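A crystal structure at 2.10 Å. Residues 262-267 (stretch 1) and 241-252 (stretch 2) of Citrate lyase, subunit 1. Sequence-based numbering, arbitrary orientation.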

# COMPACT_ATOMS: atom_id res chain seq x y z
N LEU C 262 -8.56 18.94 -46.83
CA LEU C 262 -9.81 19.69 -46.78
C LEU C 262 -9.54 20.90 -47.69
O LEU C 262 -8.74 21.77 -47.33
CB LEU C 262 -10.15 20.19 -45.34
CG LEU C 262 -10.49 19.18 -44.19
CD1 LEU C 262 -11.56 18.16 -44.57
CD2 LEU C 262 -9.26 18.57 -43.56
N LYS C 263 -10.12 20.89 -48.90
CA LYS C 263 -9.91 21.93 -49.90
C LYS C 263 -11.25 22.47 -50.38
O LYS C 263 -12.16 21.70 -50.64
CB LYS C 263 -9.07 21.39 -51.08
CG LYS C 263 -7.67 20.86 -50.68
CD LYS C 263 -6.78 20.43 -51.86
CE LYS C 263 -5.88 21.55 -52.37
NZ LYS C 263 -5.27 21.26 -53.70
N LEU C 264 -11.38 23.79 -50.47
CA LEU C 264 -12.58 24.46 -50.97
C LEU C 264 -12.23 25.68 -51.82
O LEU C 264 -11.45 26.53 -51.40
CB LEU C 264 -13.54 24.85 -49.82
CG LEU C 264 -14.74 25.75 -50.17
CD1 LEU C 264 -15.75 25.03 -51.08
CD2 LEU C 264 -15.42 26.27 -48.93
N THR C 265 -12.81 25.73 -53.03
CA THR C 265 -12.67 26.82 -53.99
C THR C 265 -14.07 27.20 -54.45
O THR C 265 -14.76 26.39 -55.08
CB THR C 265 -11.77 26.40 -55.19
OG1 THR C 265 -10.51 25.91 -54.72
CG2 THR C 265 -11.55 27.53 -56.21
N ILE C 266 -14.51 28.43 -54.15
CA ILE C 266 -15.82 28.90 -54.60
C ILE C 266 -15.66 29.37 -56.04
O ILE C 266 -14.77 30.18 -56.34
CB ILE C 266 -16.45 29.99 -53.68
CG1 ILE C 266 -16.41 29.55 -52.20
CG2 ILE C 266 -17.89 30.32 -54.13
CD1 ILE C 266 -16.49 30.70 -51.20
N LEU C 267 -16.49 28.83 -56.94
CA LEU C 267 -16.48 29.16 -58.36
C LEU C 267 -17.57 30.18 -58.66
O LEU C 267 -17.35 31.11 -59.45
CB LEU C 267 -16.70 27.90 -59.23
CG LEU C 267 -15.81 26.68 -59.00
CD1 LEU C 267 -16.34 25.46 -59.75
CD2 LEU C 267 -14.38 26.94 -59.42
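Stretch 2 (241-252) GRTPSKEELFIK

Stretch 2 starts as a loop, 241-245, extended from R242 on, and turns helical from K246 through K252, the helix continuing later in the chain. S245 is the N-cap: its OG accepts a weak bond from E248 N, 3.4 Å. The helix packs on strand 262-266 and runs nearly antiparallel to it, with 166° between the N-to-C directions. The axes approach to 7.6 Å. As the strand advances, its partners step back along stretch 2, from I251 to E248 in the helix, and then to R242 in the loop before it.

L262 lies opposite I251, with their CA atoms 6.4 Å apart. I251 CG2 is 3.6 Å from L262 O and 4.2 Å from L262 CB. The L262 side chain starts toward the helix, but its end leads away. K263 points its CB away from the helix and adds little to the contact.

L264 points toward the helix. Its CB is 3.9 Å from I251 CG2, so this one methyl group packs against both L262 and L264. The L264 CA is 5.8 Å from the E248 CA, and L264 O lies 3.4 Å from E248 CG. T265 is directed sideways; its CG2 is 4.1 Å from R242 NH2.

I266 carries the polar part of the contact through its backbone. I266 N donates to E248 OE2 at 2.8 Å, with a nearly straight angle of 168°. I266 O accepts from R242 NH2 at 3.0 Å and lies at the edge of the guanidinium, near its plane. R242 NH2 also forms a salt bridge with E248 OE2, 2.8 Å. The two charged side chains thus hold each other while bonding both backbone polar groups of I266. The I266 CB points sideways, but the end of the side chain comes nearer stretch 2: I266 CD1 is 3.3 Å from S245 OG. L267 has left the strand and makes no contact with stretch 2.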

# COMPACT_ATOMS: atom_id res chain seq x y z
N GLY C 241 -8.85 39.31 -60.53
CA GLY C 241 -10.30 39.24 -60.66
C GLY C 241 -10.99 38.77 -59.39
O GLY C 241 -11.92 39.44 -58.92
N ARG C 242 -10.57 37.62 -58.82
CA ARG C 242 -11.23 37.12 -57.61
C ARG C 242 -10.67 37.77 -56.33
O ARG C 242 -9.49 38.15 -56.25
CB ARG C 242 -11.29 35.59 -57.53
CG ARG C 242 -10.06 34.88 -56.99
CD ARG C 242 -10.04 33.41 -57.37
NE ARG C 242 -11.17 32.63 -56.86
CZ ARG C 242 -11.26 32.14 -55.62
NH1 ARG C 242 -10.29 32.37 -54.74
NH2 ARG C 242 -12.32 31.44 -55.26
N THR C 243 -11.57 37.95 -55.37
CA THR C 243 -11.38 38.57 -54.07
C THR C 243 -11.19 37.48 -52.99
O THR C 243 -11.80 36.42 -53.12
CB THR C 243 -12.60 39.51 -53.76
OG1 THR C 243 -12.55 39.95 -52.39
CG2 THR C 243 -13.96 38.86 -54.04
N PRO C 244 -10.37 37.72 -51.92
CA PRO C 244 -10.23 36.69 -50.87
C PRO C 244 -11.55 36.29 -50.21
O PRO C 244 -12.45 37.13 -50.04
CB PRO C 244 -9.26 37.34 -49.87
CG PRO C 244 -8.52 38.37 -50.66
CD PRO C 244 -9.55 38.91 -51.61
N SER C 245 -11.68 34.99 -49.86
CA SER C 245 -12.86 34.40 -49.24
C SER C 245 -12.54 33.93 -47.81
O SER C 245 -11.67 33.08 -47.62
CB SER C 245 -13.40 33.26 -50.09
OG SER C 245 -14.49 32.61 -49.46
N LYS C 246 -13.27 34.48 -46.82
CA LYS C 246 -13.21 34.19 -45.39
C LYS C 246 -13.44 32.69 -45.11
O LYS C 246 -12.79 32.11 -44.24
CB LYS C 246 -14.23 35.11 -44.65
CG LYS C 246 -15.17 34.49 -43.61
CD LYS C 246 -16.15 35.53 -43.06
CE LYS C 246 -17.31 34.87 -42.36
NZ LYS C 246 -18.03 35.82 -41.47
N GLU C 247 -14.36 32.09 -45.89
CA GLU C 247 -14.75 30.68 -45.83
C GLU C 247 -13.62 29.79 -46.37
O GLU C 247 -13.28 28.79 -45.73
CB GLU C 247 -16.04 30.44 -46.63
CG GLU C 247 -17.26 31.17 -46.07
CD GLU C 247 -17.39 32.64 -46.43
OE1 GLU C 247 -17.12 33.00 -47.60
OE2 GLU C 247 -17.76 33.43 -45.54
N GLU C 248 -13.03 30.18 -47.52
CA GLU C 248 -11.93 29.45 -48.15
C GLU C 248 -10.68 29.44 -47.27
O GLU C 248 -10.01 28.42 -47.18
CB GLU C 248 -11.58 30.06 -49.51
CG GLU C 248 -12.55 29.68 -50.60
CD GLU C 248 -12.12 30.11 -51.99
OE1 GLU C 248 -10.90 30.13 -52.27
OE2 GLU C 248 -13.02 30.38 -52.81
N LEU C 249 -10.38 30.59 -46.63
CA LEU C 249 -9.24 30.75 -45.74
C LEU C 249 -9.43 29.98 -44.43
O LEU C 249 -8.45 29.52 -43.85
CB LEU C 249 -8.90 32.24 -45.52
CG LEU C 249 -8.34 32.95 -46.78
CD1 LEU C 249 -8.75 34.41 -46.84
CD2 LEU C 249 -6.81 32.78 -46.90
N PHE C 250 -10.70 29.80 -44.00
CA PHE C 250 -11.08 29.02 -42.82
C PHE C 250 -10.81 27.54 -43.07
O PHE C 250 -10.33 26.85 -42.17
CB PHE C 250 -12.56 29.26 -42.45
CG PHE C 250 -13.12 28.32 -41.42
CD1 PHE C 250 -12.63 28.32 -40.12
CD2 PHE C 250 -14.12 27.42 -41.74
CE1 PHE C 250 -13.14 27.42 -39.16
CE2 PHE C 250 -14.65 26.54 -40.78
CZ PHE C 250 -14.15 26.55 -39.50
N ILE C 251 -11.11 27.05 -44.30
CA ILE C 251 -10.93 25.66 -44.73
C ILE C 251 -9.42 25.36 -44.86
O ILE C 251 -8.97 24.30 -44.39
CB ILE C 251 -11.78 25.34 -45.99
CG1 ILE C 251 -13.31 25.46 -45.71
CG2 ILE C 251 -11.44 23.98 -46.61
CD1 ILE C 251 -13.89 24.67 -44.47
N LYS C 252 -8.66 26.31 -45.43
CA LYS C 252 -7.21 26.28 -45.59
C LYS C 252 -6.54 26.20 -44.22
O LYS C 252 -5.53 25.51 -44.07
CB LYS C 252 -6.71 27.52 -46.36
CG LYS C 252 -6.89 27.39 -47.87
CD LYS C 252 -6.18 28.51 -48.62
CE LYS C 252 -6.32 28.41 -50.13
NZ LYS C 252 -5.40 27.40 -50.72